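Local coordinates for protein pinoresinol-lariciresinol reductase (Thuja plicata, PDB 1QYD) that uses NADPH to reduce (-)-pinoresinol to (-)-lariciresinol and then to (+)-secoisolariciresinol, successive steps in plant lignan biosynthesis, at residues Ser157-Gly162 with Gly279-Phe284; Phe117-Asp122 with Tyr273-Arg278; Asp72-Val77 with Glu101-Ala106; Val79-Leu84 with Lys206-Pro211. One frame throughout, in Å; residues are numbered along the deposited sequence.

Contacts 1 and 2 adjoin, centres about 6 Å apart, and a probable hydrogen bond from D280 N to Q274 O (3.0 Å) joins them. Both lie close to the inferred substrate and catalytic residues: the side chain of I275 is about 4 Å from that of H271, and that of M119 about 7 Å from that of K138. Contacts 3 and 4 belong to the Rossmann sheet and its helices, centres about 15 Å apart, meeting where I103 CD1 packs on V80 CG1 at 3.6 Å. Between the two groups, F117 CE1 approaches S82 O at 3.7 Å, linking contact 2 to contact 4. Contact 3 is remote, centred about 32 Å from contacts 1 and 2.

Contact 1 (Ser157-Gly162 with Gly279-Phe284); sequences SNMFAG and GDLYNF
L281, the residue that reaches across to N158 and M159, sits in a tight loop folded round the carbonyl oxygen of G279. That oxygen is approached twice: L281 N makes a weak bond to G279 O at 2.8 Å, and N283 N reaches G279 O at 3.2 Å. With its backbone held this way, L281 points its side chain at 157-162. The CD2 methyl does most of the touching. It fits into the crook of M159, 3.4 Å from M159 CE and 3.8 Å from M159 CG. The crook exists because the M159 chain is extended at chi2 but bends at the sulfur (chi3 -80°), which brings CE back to L281; the two side chains cross at roughly a right angle. N158 runs alongside L281 in the opposite direction, with N158 CB 4.1 Å from L281 CD2 and its amide end passing the leucine branch point. R221 hydrogen-bonds L281 O and F284 O and makes cation-pi contacts with Y282 and F284. This is buried apolar packing, with the side chain of M159 about 7 Å from that of H271, the inferred substrate-binding residue. M159, on the outer strand 159-160 of the mixed sheet, pairs through its backbone with V195 of strand 191-195, just before helix 161-164, and both M159 and L281 lean on I275 of helix 272-275.

Contact 2 (Phe117-Asp122 with Tyr273-Arg278); sequences FGMDPD and YQIFFR
Q274 and I275, in the last turn of helix 272-275, receive M119 from the loop 117-122, and the backbone just before them is tied to the segment's end. Y273 O accepts R278 NH2 at 3.2 Å, the donor standing 59° above the carbonyl plane and so well off the lone pairs. Q274 follows, meeting M119 with the root of its side chain: Q274 CB lies 3.6 Å from M119 CE. I275 meets the same methyl with CG1, also 3.6 Å from M119 CE, so a single carbon settles between two successive helical residues. M119 manages this by bending at its sulfur (chi3 111°), which swings CE round to the helix. The other branch of I275 serves the segment itself, with CG2 sitting 3.5 Å above the F276 ring plane, over its centre. F276 leaves helical geometry here, and the chain turns on through F277, whose CB lies over one face of the R278 guanidinium. The contact consists of apolar side-chain packing and is buried. I275 lies beside H271, inferred to bind substrate, and M119 is near K138, the inferred proton acceptor. On the M119 side, helix 133-147 closes in: F135 touches M119 and P121, while R142 makes salt bridges with D120 and D122. On the helical side, F276 rests on M159 of strand 159-160.

Contact 3 (Asp72-Val77 with Glu101-Ala106); sequences DALKQV and EAIKEA
L74 and A102 join two neighbouring helices of the Rossmann fold, 67-74 and 96-105, which precede and follow strand 79-82 in its alternating strand-helix layout. The tight part is inner and belongs to L74. Its CD1 methyl comes down on the backbone and side chain of A102 together, 3.2 Å from A102 O and 3.6 Å from A102 CB. So near an approach to the helix backbone is consistent with the small alanine side chain. I103, one residue on, adds a looser touch, L74 CD1 to I103 CG1 at 4.3 Å. L74 is also against L8 of strand 7-10, and I103 touches V80 of strand 79-82, so both residues carry the packing down to the parallel sheet.

Toward solvent the fit is slacker. K75 is exposed and lays only its aliphatic part across: K75 CD approaches A106 CB at 3.8 Å. Two successive bends, at chi2 (-61°) and chi3 (-73°), curl the lysine back over the end of the other helix, where A106 is the first residue to leave helical geometry. V71 of helix 67-74 lies against A106 as well.

The chain leaves 67-74 through a type I turn from L74 to V77, with V77 N bonded to L74 O at 3.2 Å; N108 ND2 adds a weak bond to that oxygen. Beyond K75, Q76 folds back onto its own helix, and its NE2 donates to D72 O at 2.7 Å, from 42° above the carbonyl plane.

Contact 4 (Val79-Leu84 with Lys206-Pro211); sequences VVISAL and KSIDDP
I208, V79 and I81 carry this contact, in which the end of helix 197-207 and the turn after it pack on one face of the parallel Rossmann sheet. V79 and I81 are two apart on strand 79-82 and therefore project to the same face. V80, between them, points to the other and meets L99 of helix 96-105.

I208 has the most surface buried here and spreads its branches over both partners. Its CG2 methyl lies 3.8 Å from V79 CG2, while the other limb of the isoleucine passes V79 CG1, with I208 CG1 at 4.1 Å. The two side chains cross obliquely. V79 holds CG1 anti to N (chi1 -168°) and CG2 beside it, which offers one methyl to each limb of I208. At the far end, I208 CD1 meets I81 CD1 at 3.5 Å, end against end, with the side chains at about a right angle. I81 is extended about its CB-CG1 bond (chi2 172°), which carries CD1 out to I208. V7 of the adjacent strand 7-10 also touches I208, so the isoleucine packs across two strands. The side chain of I81 is about 7 Å from G17, an inferred NADP-binding residue of the glycine-rich turn.

I208 sits in a type I turn from S207 to D210, which D210 N closes by bonding to S207 O at 2.7 Å. D209 follows at the rim: OD2 forms a salt bridge to K3 and a hydrogen bond to S5 OG, while OD1 rests 3.8 Å from V79 CG2.

Contact 1 (Ser157-Gly162 with Gly279-Phe284)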
loop_
_atom_site.group_PDB
_atom_site.type_symbol
_atom_site.label_atom_id
_atom_site.label_comp_id
_atom_site.label_asym_id
_atom_site.label_seq_id
_atom_site.Cartn_x
_atom_site.Cartn_y
_atom_site.Cartn_z
ATOM N N SER A 157 -6.760 12.591 -18.196
ATOM C CA SER A 157 -6.343 12.581 -19.582
ATOM C C SER A 157 -6.579 11.289 -20.363
ATOM O O SER A 157 -6.322 11.189 -21.553
ATOM C CB SER A 157 -4.884 12.963 -19.549
ATOM O OG SER A 157 -4.129 11.954 -18.883
ATOM N N ASN A 158 -7.049 10.280 -19.637
ATOM C CA ASN A 158 -7.492 8.969 -20.115
ATOM C C ASN A 158 -6.460 7.932 -20.573
ATOM O O ASN A 158 -5.519 7.644 -19.824
ATOM C CB ASN A 158 -8.564 9.211 -21.222
ATOM C CG ASN A 158 -9.788 9.977 -20.693
ATOM O OD1 ASN A 158 -10.179 11.039 -21.210
ATOM N ND2 ASN A 158 -10.399 9.455 -19.623
ATOM N N MET A 159 -6.602 7.296 -21.739
ATOM C CA MET A 159 -5.709 6.224 -22.118
ATOM C C MET A 159 -4.612 6.754 -22.977
ATOM O O MET A 159 -4.884 7.487 -23.931
ATOM C CB MET A 159 -6.429 5.118 -22.904
ATOM C CG MET A 159 -7.385 4.283 -22.062
ATOM S SD MET A 159 -8.138 2.931 -22.988
ATOM C CE MET A 159 -9.361 3.902 -23.780
ATOM N N PHE A 160 -3.371 6.388 -22.618
ATOM C CA PHE A 160 -2.255 6.786 -23.455
ATOM C C PHE A 160 -2.297 5.765 -24.578
ATOM O O PHE A 160 -2.454 4.571 -24.352
ATOM C CB PHE A 160 -0.888 6.693 -22.734
ATOM C CG PHE A 160 -0.722 7.420 -21.396
ATOM C CD1 PHE A 160 -1.230 8.704 -21.186
ATOM C CD2 PHE A 160 -0.077 6.751 -20.348
ATOM C CE1 PHE A 160 -1.090 9.286 -19.918
ATOM C CE2 PHE A 160 0.055 7.341 -19.093
ATOM C CZ PHE A 160 -0.453 8.609 -18.873
ATOM N N ALA A 161 -2.216 6.221 -25.818
ATOM C CA ALA A 161 -2.304 5.351 -26.971
ATOM C C ALA A 161 -1.200 4.292 -27.038
ATOM O O ALA A 161 -1.441 3.148 -27.399
ATOM C CB ALA A 161 -2.282 6.257 -28.148
ATOM N N GLY A 162 0.024 4.605 -26.617
ATOM C CA GLY A 162 1.098 3.627 -26.556
ATOM C C GLY A 162 1.026 2.690 -25.367
ATOM O O GLY A 162 2.028 2.129 -24.944
ATOM N N GLY A 279 -17.540 1.473 -18.575
ATOM C CA GLY A 279 -17.293 2.650 -19.392
ATOM C C GLY A 279 -16.935 3.960 -18.727
ATOM O O GLY A 279 -17.301 4.989 -19.278
ATOM N N ASP A 280 -16.188 3.968 -17.614
ATOM C CA ASP A 280 -15.755 5.197 -16.942
ATOM C C ASP A 280 -14.850 6.193 -17.685
ATOM O O ASP A 280 -14.185 7.015 -17.044
ATOM C CB ASP A 280 -15.071 4.826 -15.630
ATOM C CG ASP A 280 -15.964 4.088 -14.659
ATOM O OD1 ASP A 280 -15.474 3.183 -13.974
ATOM O OD2 ASP A 280 -17.139 4.443 -14.581
ATOM N N LEU A 281 -14.786 6.212 -19.015
ATOM C CA LEU A 281 -13.993 7.227 -19.674
ATOM C C LEU A 281 -14.820 8.357 -20.278
ATOM O O LEU A 281 -14.437 9.533 -20.270
ATOM C CB LEU A 281 -13.124 6.534 -20.739
ATOM C CG LEU A 281 -11.717 6.162 -20.221
ATOM C CD1 LEU A 281 -11.781 4.941 -19.373
ATOM C CD2 LEU A 281 -10.802 5.803 -21.334
ATOM N N TYR A 282 -15.983 7.960 -20.786
ATOM C CA TYR A 282 -16.934 8.830 -21.440
ATOM C C TYR A 282 -18.350 8.695 -20.890
ATOM O O TYR A 282 -19.202 9.483 -21.286
ATOM C CB TYR A 282 -16.981 8.540 -22.932
ATOM C CG TYR A 282 -17.287 9.815 -23.698
ATOM C CD1 TYR A 282 -16.246 10.693 -23.965
ATOM C CD2 TYR A 282 -18.583 10.177 -24.068
ATOM C CE1 TYR A 282 -16.486 11.922 -24.579
ATOM C CE2 TYR A 282 -18.837 11.411 -24.682
ATOM C CZ TYR A 282 -17.781 12.284 -24.932
ATOM O OH TYR A 282 -18.000 13.530 -25.495
ATOM N N ASN A 283 -18.685 7.774 -19.973
ATOM C CA ASN A 283 -20.034 7.619 -19.444
ATOM C C ASN A 283 -20.515 8.722 -18.491
ATOM O O ASN A 283 -21.306 8.464 -17.567
ATOM C CB ASN A 283 -20.147 6.256 -18.733
ATOM C CG ASN A 283 -19.512 6.076 -17.339
ATOM O OD1 ASN A 283 -18.658 6.845 -16.898
ATOM N ND2 ASN A 283 -19.895 5.055 -16.573
ATOM N N PHE A 284 -20.065 9.979 -18.656
ATOM C CA PHE A 284 -20.506 11.055 -17.776
ATOM C C PHE A 284 -20.280 12.435 -18.362
ATOM O O PHE A 284 -19.517 12.712 -19.291
ATOM C CB PHE A 284 -19.790 10.977 -16.392
ATOM C CG PHE A 284 -18.284 11.051 -16.519
ATOM C CD1 PHE A 284 -17.564 9.870 -16.607
ATOM C CD2 PHE A 284 -17.650 12.285 -16.632
ATOM C CE1 PHE A 284 -16.193 9.928 -16.824
ATOM C CE2 PHE A 284 -16.287 12.335 -16.846
ATOM C CZ PHE A 284 -15.548 11.160 -16.946
#

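Contact 2 (Phe117-Asp122 with Tyr273-Arg278)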
loop_
_atom_site.group_PDB
_atom_site.type_symbol
_atom_site.label_atom_id
_atom_site.label_comp_id
_atom_site.label_asym_id
_atom_site.label_seq_id
_atom_site.Cartn_x
_atom_site.Cartn_y
_atom_site.Cartn_z
ATOM N N PHE A 117 -3.401 11.993 -14.578
ATOM C CA PHE A 117 -3.182 11.544 -15.957
ATOM C C PHE A 117 -3.861 10.212 -16.370
ATOM O O PHE A 117 -3.340 9.446 -17.186
ATOM C CB PHE A 117 -1.640 11.493 -16.202
ATOM C CG PHE A 117 -0.883 12.779 -15.893
ATOM C CD1 PHE A 117 -0.198 12.894 -14.671
ATOM C CD2 PHE A 117 -0.917 13.858 -16.794
ATOM C CE1 PHE A 117 0.439 14.094 -14.348
ATOM C CE2 PHE A 117 -0.272 15.056 -16.463
ATOM C CZ PHE A 117 0.399 15.170 -15.244
ATOM N N GLY A 118 -5.091 10.009 -15.857
ATOM C CA GLY A 118 -5.889 8.809 -16.052
ATOM C C GLY A 118 -7.396 9.025 -15.863
ATOM O O GLY A 118 -7.954 10.067 -16.194
ATOM N N MET A 119 -8.033 7.995 -15.298
ATOM C CA MET A 119 -9.469 7.860 -15.104
ATOM C C MET A 119 -10.360 8.853 -14.353
ATOM O O MET A 119 -11.575 8.888 -14.610
ATOM C CB MET A 119 -9.773 6.529 -14.461
ATOM C CG MET A 119 -9.458 5.320 -15.305
ATOM S SD MET A 119 -10.303 3.853 -14.658
ATOM C CE MET A 119 -11.443 3.678 -15.995
ATOM N N ASP A 120 -9.789 9.617 -13.412
ATOM C CA ASP A 120 -10.424 10.586 -12.509
ATOM C C ASP A 120 -11.055 9.952 -11.263
ATOM O O ASP A 120 -12.233 9.578 -11.241
ATOM C CB ASP A 120 -11.504 11.438 -13.218
ATOM C CG ASP A 120 -12.067 12.613 -12.414
ATOM O OD1 ASP A 120 -12.623 13.529 -13.006
ATOM O OD2 ASP A 120 -11.978 12.650 -11.198
ATOM N N PRO A 121 -10.296 9.965 -10.146
ATOM C CA PRO A 121 -10.628 9.307 -8.902
ATOM C C PRO A 121 -11.948 9.600 -8.227
ATOM O O PRO A 121 -12.586 8.670 -7.729
ATOM C CB PRO A 121 -9.454 9.625 -8.024
ATOM C CG PRO A 121 -8.922 10.899 -8.585
ATOM C CD PRO A 121 -8.960 10.550 -10.039
ATOM N N ASP A 122 -12.400 10.845 -8.167
ATOM C CA ASP A 122 -13.661 11.032 -7.488
ATOM C C ASP A 122 -14.862 11.096 -8.416
ATOM O O ASP A 122 -15.914 11.642 -8.067
ATOM C CB ASP A 122 -13.560 12.270 -6.598
ATOM C CG ASP A 122 -13.180 13.564 -7.255
ATOM O OD1 ASP A 122 -12.550 14.359 -6.574
ATOM O OD2 ASP A 122 -13.511 13.794 -8.415
ATOM N N TYR A 273 -11.335 -3.251 -16.998
ATOM C CA TYR A 273 -12.706 -3.656 -16.873
ATOM C C TYR A 273 -13.578 -2.461 -16.486
ATOM O O TYR A 273 -14.788 -2.505 -16.666
ATOM C CB TYR A 273 -12.739 -4.826 -15.863
ATOM C CG TYR A 273 -12.205 -6.159 -16.460
ATOM C CD1 TYR A 273 -13.049 -7.282 -16.535
ATOM C CD2 TYR A 273 -10.910 -6.287 -16.996
ATOM C CE1 TYR A 273 -12.629 -8.485 -17.121
ATOM C CE2 TYR A 273 -10.480 -7.486 -17.591
ATOM C CZ TYR A 273 -11.345 -8.580 -17.653
ATOM O OH TYR A 273 -10.944 -9.761 -18.266
ATOM N N GLN A 274 -13.029 -1.338 -16.006
ATOM C CA GLN A 274 -13.804 -0.126 -15.758
ATOM C C GLN A 274 -13.823 0.672 -17.049
ATOM O O GLN A 274 -14.817 1.328 -17.325
ATOM C CB GLN A 274 -13.169 0.741 -14.698
ATOM C CG GLN A 274 -12.605 0.048 -13.460
ATOM C CD GLN A 274 -13.550 -0.518 -12.409
ATOM O OE1 GLN A 274 -14.709 -0.126 -12.234
ATOM N NE2 GLN A 274 -13.024 -1.458 -11.633
ATOM N N ILE A 275 -12.725 0.685 -17.830
ATOM C CA ILE A 275 -12.606 1.264 -19.181
ATOM C C ILE A 275 -13.582 0.634 -20.237
ATOM O O ILE A 275 -14.404 1.317 -20.867
ATOM C CB ILE A 275 -11.130 1.094 -19.700
ATOM C CG1 ILE A 275 -10.150 1.833 -18.857
ATOM C CG2 ILE A 275 -10.965 1.707 -21.072
ATOM C CD1 ILE A 275 -8.701 1.522 -19.298
ATOM N N PHE A 276 -13.501 -0.693 -20.466
ATOM C CA PHE A 276 -14.286 -1.368 -21.501
ATOM C C PHE A 276 -15.355 -2.330 -20.946
ATOM O O PHE A 276 -15.336 -3.516 -21.298
ATOM C CB PHE A 276 -13.333 -2.164 -22.468
ATOM C CG PHE A 276 -12.064 -1.487 -23.009
ATOM C CD1 PHE A 276 -12.142 -0.566 -24.043
ATOM C CD2 PHE A 276 -10.810 -1.798 -22.455
ATOM C CE1 PHE A 276 -10.978 0.040 -24.523
ATOM C CE2 PHE A 276 -9.642 -1.191 -22.932
ATOM C CZ PHE A 276 -9.726 -0.269 -23.972
ATOM N N PHE A 277 -16.278 -1.870 -20.068
ATOM C CA PHE A 277 -17.419 -2.619 -19.525
ATOM C C PHE A 277 -18.427 -1.755 -18.777
ATOM O O PHE A 277 -19.638 -1.910 -18.997
ATOM C CB PHE A 277 -17.068 -3.686 -18.512
ATOM C CG PHE A 277 -16.682 -5.027 -19.090
ATOM C CD1 PHE A 277 -15.399 -5.540 -18.837
ATOM C CD2 PHE A 277 -17.592 -5.732 -19.889
ATOM C CE1 PHE A 277 -15.019 -6.756 -19.388
ATOM C CE2 PHE A 277 -17.197 -6.956 -20.434
ATOM C CZ PHE A 277 -15.916 -7.463 -20.185
ATOM N N ARG A 278 -17.937 -0.952 -17.798
ATOM C CA ARG A 278 -18.727 0.014 -17.032
ATOM C C ARG A 278 -18.494 1.397 -17.639
ATOM O O ARG A 278 -19.142 2.388 -17.288
ATOM C CB ARG A 278 -18.327 0.037 -15.536
ATOM C CG ARG A 278 -19.160 -0.802 -14.540
ATOM C CD ARG A 278 -19.202 -2.334 -14.793
ATOM N NE ARG A 278 -17.874 -2.943 -14.842
ATOM C CZ ARG A 278 -17.567 -4.239 -14.627
ATOM N NH1 ARG A 278 -18.474 -5.180 -14.330
ATOM N NH2 ARG A 278 -16.274 -4.585 -14.708
#

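Contact 3 (Asp72-Val77 with Glu101-Ala106)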
loop_
_atom_site.group_PDB
_atom_site.type_symbol
_atom_site.label_atom_id
_atom_site.label_comp_id
_atom_site.label_asym_id
_atom_site.label_seq_id
_atom_site.Cartn_x
_atom_site.Cartn_y
_atom_site.Cartn_z
ATOM N N ASP A 72 12.518 25.255 -0.079
ATOM C CA ASP A 72 13.496 26.183 -0.626
ATOM C C ASP A 72 13.287 26.266 -2.114
ATOM O O ASP A 72 13.096 27.345 -2.676
ATOM C CB ASP A 72 14.961 25.751 -0.445
ATOM C CG ASP A 72 15.617 25.798 0.914
ATOM O OD1 ASP A 72 16.666 25.182 1.074
ATOM O OD2 ASP A 72 15.103 26.452 1.809
ATOM N N ALA A 73 13.286 25.021 -2.642
ATOM C CA ALA A 73 13.164 24.670 -4.049
ATOM C C ALA A 73 11.921 25.260 -4.721
ATOM O O ALA A 73 12.026 25.886 -5.774
ATOM C CB ALA A 73 13.171 23.116 -4.142
ATOM N N LEU A 74 10.781 25.100 -4.024
ATOM C CA LEU A 74 9.455 25.511 -4.454
ATOM C C LEU A 74 9.298 27.003 -4.458
ATOM O O LEU A 74 8.467 27.540 -5.188
ATOM C CB LEU A 74 8.368 24.926 -3.545
ATOM C CG LEU A 74 8.346 23.422 -3.248
ATOM C CD1 LEU A 74 7.559 23.170 -1.986
ATOM C CD2 LEU A 74 7.727 22.665 -4.355
ATOM N N LYS A 75 10.085 27.686 -3.620
ATOM C CA LYS A 75 10.046 29.135 -3.584
ATOM C C LYS A 75 10.623 29.701 -4.858
ATOM O O LYS A 75 10.328 30.844 -5.238
ATOM C CB LYS A 75 10.826 29.676 -2.401
ATOM C CG LYS A 75 10.149 29.533 -1.031
ATOM C CD LYS A 75 8.809 30.236 -0.876
ATOM C CE LYS A 75 8.891 31.758 -0.764
ATOM N NZ LYS A 75 7.580 32.399 -0.779
ATOM N N GLN A 76 11.373 28.888 -5.602
ATOM C CA GLN A 76 11.985 29.375 -6.838
ATOM C C GLN A 76 11.043 29.301 -8.030
ATOM O O GLN A 76 11.289 29.907 -9.073
ATOM C CB GLN A 76 13.245 28.581 -7.186
ATOM C CG GLN A 76 14.266 28.351 -6.072
ATOM C CD GLN A 76 14.643 29.556 -5.213
ATOM O OE1 GLN A 76 15.001 30.651 -5.677
ATOM N NE2 GLN A 76 14.547 29.273 -3.909
ATOM N N VAL A 77 9.949 28.564 -7.859
ATOM C CA VAL A 77 9.011 28.377 -8.944
ATOM C C VAL A 77 7.534 28.749 -8.688
ATOM O O VAL A 77 7.042 28.840 -7.565
ATOM C CB VAL A 77 9.151 26.905 -9.395
ATOM C CG1 VAL A 77 10.564 26.597 -9.876
ATOM C CG2 VAL A 77 8.803 26.006 -8.236
ATOM N N GLU A 101 2.188 19.325 1.880
ATOM C CA GLU A 101 2.683 19.850 3.135
ATOM C C GLU A 101 3.754 20.893 2.809
ATOM O O GLU A 101 3.753 21.964 3.410
ATOM C CB GLU A 101 3.300 18.717 3.963
ATOM C CG GLU A 101 2.421 17.940 4.960
ATOM C CD GLU A 101 1.272 17.012 4.510
ATOM O OE1 GLU A 101 0.467 17.375 3.630
ATOM O OE2 GLU A 101 1.164 15.912 5.083
ATOM N N ALA A 102 4.681 20.645 1.866
ATOM C CA ALA A 102 5.695 21.609 1.471
ATOM C C ALA A 102 5.183 22.789 0.647
ATOM O O ALA A 102 5.805 23.844 0.592
ATOM C CB ALA A 102 6.764 20.906 0.671
ATOM N N ILE A 103 4.060 22.627 -0.035
ATOM C CA ILE A 103 3.418 23.663 -0.830
ATOM C C ILE A 103 2.583 24.566 0.075
ATOM O O ILE A 103 2.529 25.777 -0.167
ATOM C CB ILE A 103 2.538 22.956 -1.945
ATOM C CG1 ILE A 103 3.481 22.482 -3.030
ATOM C CG2 ILE A 103 1.536 23.879 -2.624
ATOM C CD1 ILE A 103 2.839 21.541 -4.033
ATOM N N LYS A 104 1.887 23.997 1.081
ATOM C CA LYS A 104 1.084 24.733 2.042
ATOM C C LYS A 104 1.938 25.741 2.797
ATOM O O LYS A 104 1.642 26.930 2.877
ATOM C CB LYS A 104 0.458 23.701 2.961
ATOM C CG LYS A 104 -0.298 24.161 4.191
ATOM C CD LYS A 104 -1.443 25.143 3.910
ATOM C CE LYS A 104 -2.319 25.358 5.156
ATOM N NZ LYS A 104 -3.525 26.114 4.860
ATOM N N GLU A 105 3.068 25.249 3.270
ATOM C CA GLU A 105 4.051 26.020 4.005
ATOM C C GLU A 105 4.587 27.187 3.215
ATOM O O GLU A 105 4.562 28.305 3.732
ATOM C CB GLU A 105 5.219 25.148 4.394
ATOM C CG GLU A 105 6.034 25.726 5.531
ATOM C CD GLU A 105 6.491 24.654 6.505
ATOM O OE1 GLU A 105 5.635 23.919 7.004
ATOM O OE2 GLU A 105 7.697 24.563 6.760
ATOM N N ALA A 106 5.089 26.963 1.992
ATOM C CA ALA A 106 5.488 28.086 1.156
ATOM C C ALA A 106 4.195 28.795 0.699
ATOM O O ALA A 106 3.089 28.392 1.099
ATOM C CB ALA A 106 6.301 27.539 -0.033
#

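Contact 4 (Val79-Leu84 with Lys206-Pro211)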
loop_
_atom_site.group_PDB
_atom_site.type_symbol
_atom_site.label_atom_id
_atom_site.label_comp_id
_atom_site.label_asym_id
_atom_site.label_seq_id
_atom_site.Cartn_x
_atom_site.Cartn_y
_atom_site.Cartn_z
ATOM N N VAL A 79 4.633 27.219 -10.853
ATOM C CA VAL A 79 3.855 26.005 -10.937
ATOM C C VAL A 79 4.700 24.826 -10.470
ATOM O O VAL A 79 5.922 24.905 -10.498
ATOM C CB VAL A 79 3.399 25.859 -12.394
ATOM C CG1 VAL A 79 2.333 24.773 -12.441
ATOM C CG2 VAL A 79 2.834 27.191 -12.951
ATOM N N VAL A 80 4.093 23.785 -9.895
ATOM C CA VAL A 80 4.720 22.491 -9.581
ATOM C C VAL A 80 3.808 21.391 -10.171
ATOM O O VAL A 80 2.590 21.314 -9.953
ATOM C CB VAL A 80 4.889 22.250 -8.048
ATOM C CG1 VAL A 80 3.688 22.792 -7.314
ATOM C CG2 VAL A 80 5.001 20.749 -7.725
ATOM N N ILE A 81 4.414 20.532 -10.989
ATOM C CA ILE A 81 3.702 19.436 -11.618
ATOM C C ILE A 81 4.253 18.138 -11.071
ATOM O O ILE A 81 5.456 17.922 -11.123
ATOM C CB ILE A 81 3.887 19.518 -13.150
ATOM C CG1 ILE A 81 3.272 20.787 -13.676
ATOM C CG2 ILE A 81 3.128 18.386 -13.842
ATOM C CD1 ILE A 81 3.634 20.969 -15.149
ATOM N N SER A 82 3.429 17.303 -10.466
ATOM C CA SER A 82 3.886 15.996 -10.058
ATOM C C SER A 82 3.484 14.871 -11.012
ATOM O O SER A 82 2.295 14.634 -11.232
ATOM C CB SER A 82 3.341 15.707 -8.697
ATOM O OG SER A 82 3.394 14.316 -8.382
ATOM N N ALA A 83 4.437 14.126 -11.579
ATOM C CA ALA A 83 4.134 12.961 -12.426
ATOM C C ALA A 83 4.672 11.706 -11.765
ATOM O O ALA A 83 5.119 10.752 -12.399
ATOM C CB ALA A 83 4.782 13.118 -13.790
ATOM N N LEU A 84 4.621 11.739 -10.428
ATOM C CA LEU A 84 5.100 10.687 -9.537
ATOM C C LEU A 84 4.281 9.416 -9.568
ATOM O O LEU A 84 3.197 9.392 -8.982
ATOM C CB LEU A 84 5.149 11.227 -8.073
ATOM C CG LEU A 84 6.475 11.907 -7.655
ATOM C CD1 LEU A 84 6.428 12.624 -6.308
ATOM C CD2 LEU A 84 7.497 10.785 -7.633
ATOM N N LYS A 206 -0.187 23.911 -21.193
ATOM C CA LYS A 206 -1.139 24.955 -21.574
ATOM C C LYS A 206 -2.248 25.212 -20.521
ATOM O O LYS A 206 -2.868 26.271 -20.537
ATOM C CB LYS A 206 -1.776 24.583 -22.914
ATOM C CG LYS A 206 -0.735 24.535 -24.028
ATOM C CD LYS A 206 -1.384 24.844 -25.357
ATOM C CE LYS A 206 -0.254 25.090 -26.313
ATOM N NZ LYS A 206 -0.639 26.028 -27.327
ATOM N N SER A 207 -2.554 24.280 -19.598
ATOM C CA SER A 207 -3.486 24.522 -18.522
ATOM C C SER A 207 -2.878 25.440 -17.461
ATOM O O SER A 207 -3.533 26.352 -16.969
ATOM C CB SER A 207 -3.879 23.224 -17.848
ATOM O OG SER A 207 -2.787 22.465 -17.344
ATOM N N ILE A 208 -1.602 25.137 -17.185
ATOM C CA ILE A 208 -0.684 25.646 -16.185
ATOM C C ILE A 208 -0.927 27.007 -15.597
ATOM O O ILE A 208 -1.025 27.154 -14.380
ATOM C CB ILE A 208 0.717 25.501 -16.845
ATOM C CG1 ILE A 208 1.245 24.183 -16.361
ATOM C CG2 ILE A 208 1.730 26.565 -16.492
ATOM C CD1 ILE A 208 2.742 23.962 -16.702
ATOM N N ASP A 209 -1.026 27.990 -16.486
ATOM C CA ASP A 209 -1.243 29.373 -16.104
ATOM C C ASP A 209 -2.660 29.869 -16.395
ATOM O O ASP A 209 -2.935 31.044 -16.150
ATOM C CB ASP A 209 -0.251 30.274 -16.851
ATOM C CG ASP A 209 1.213 29.859 -16.816
ATOM O OD1 ASP A 209 1.734 29.549 -15.748
ATOM O OD2 ASP A 209 1.842 29.848 -17.864
ATOM N N ASP A 210 -3.600 29.047 -16.898
ATOM C CA ASP A 210 -4.913 29.506 -17.307
ATOM C C ASP A 210 -5.896 29.765 -16.167
ATOM O O ASP A 210 -6.070 28.918 -15.292
ATOM C CB ASP A 210 -5.489 28.486 -18.269
ATOM C CG ASP A 210 -6.138 29.208 -19.432
ATOM O OD1 ASP A 210 -7.363 29.255 -19.469
ATOM O OD2 ASP A 210 -5.419 29.740 -20.283
ATOM N N PRO A 211 -6.550 30.934 -16.113
ATOM C CA PRO A 211 -7.574 31.273 -15.130
ATOM C C PRO A 211 -8.758 30.336 -15.076
ATOM O O PRO A 211 -9.328 30.076 -14.016
ATOM C CB PRO A 211 -7.979 32.690 -15.470
ATOM C CG PRO A 211 -7.550 32.843 -16.905
ATOM C CD PRO A 211 -6.220 32.113 -16.901
#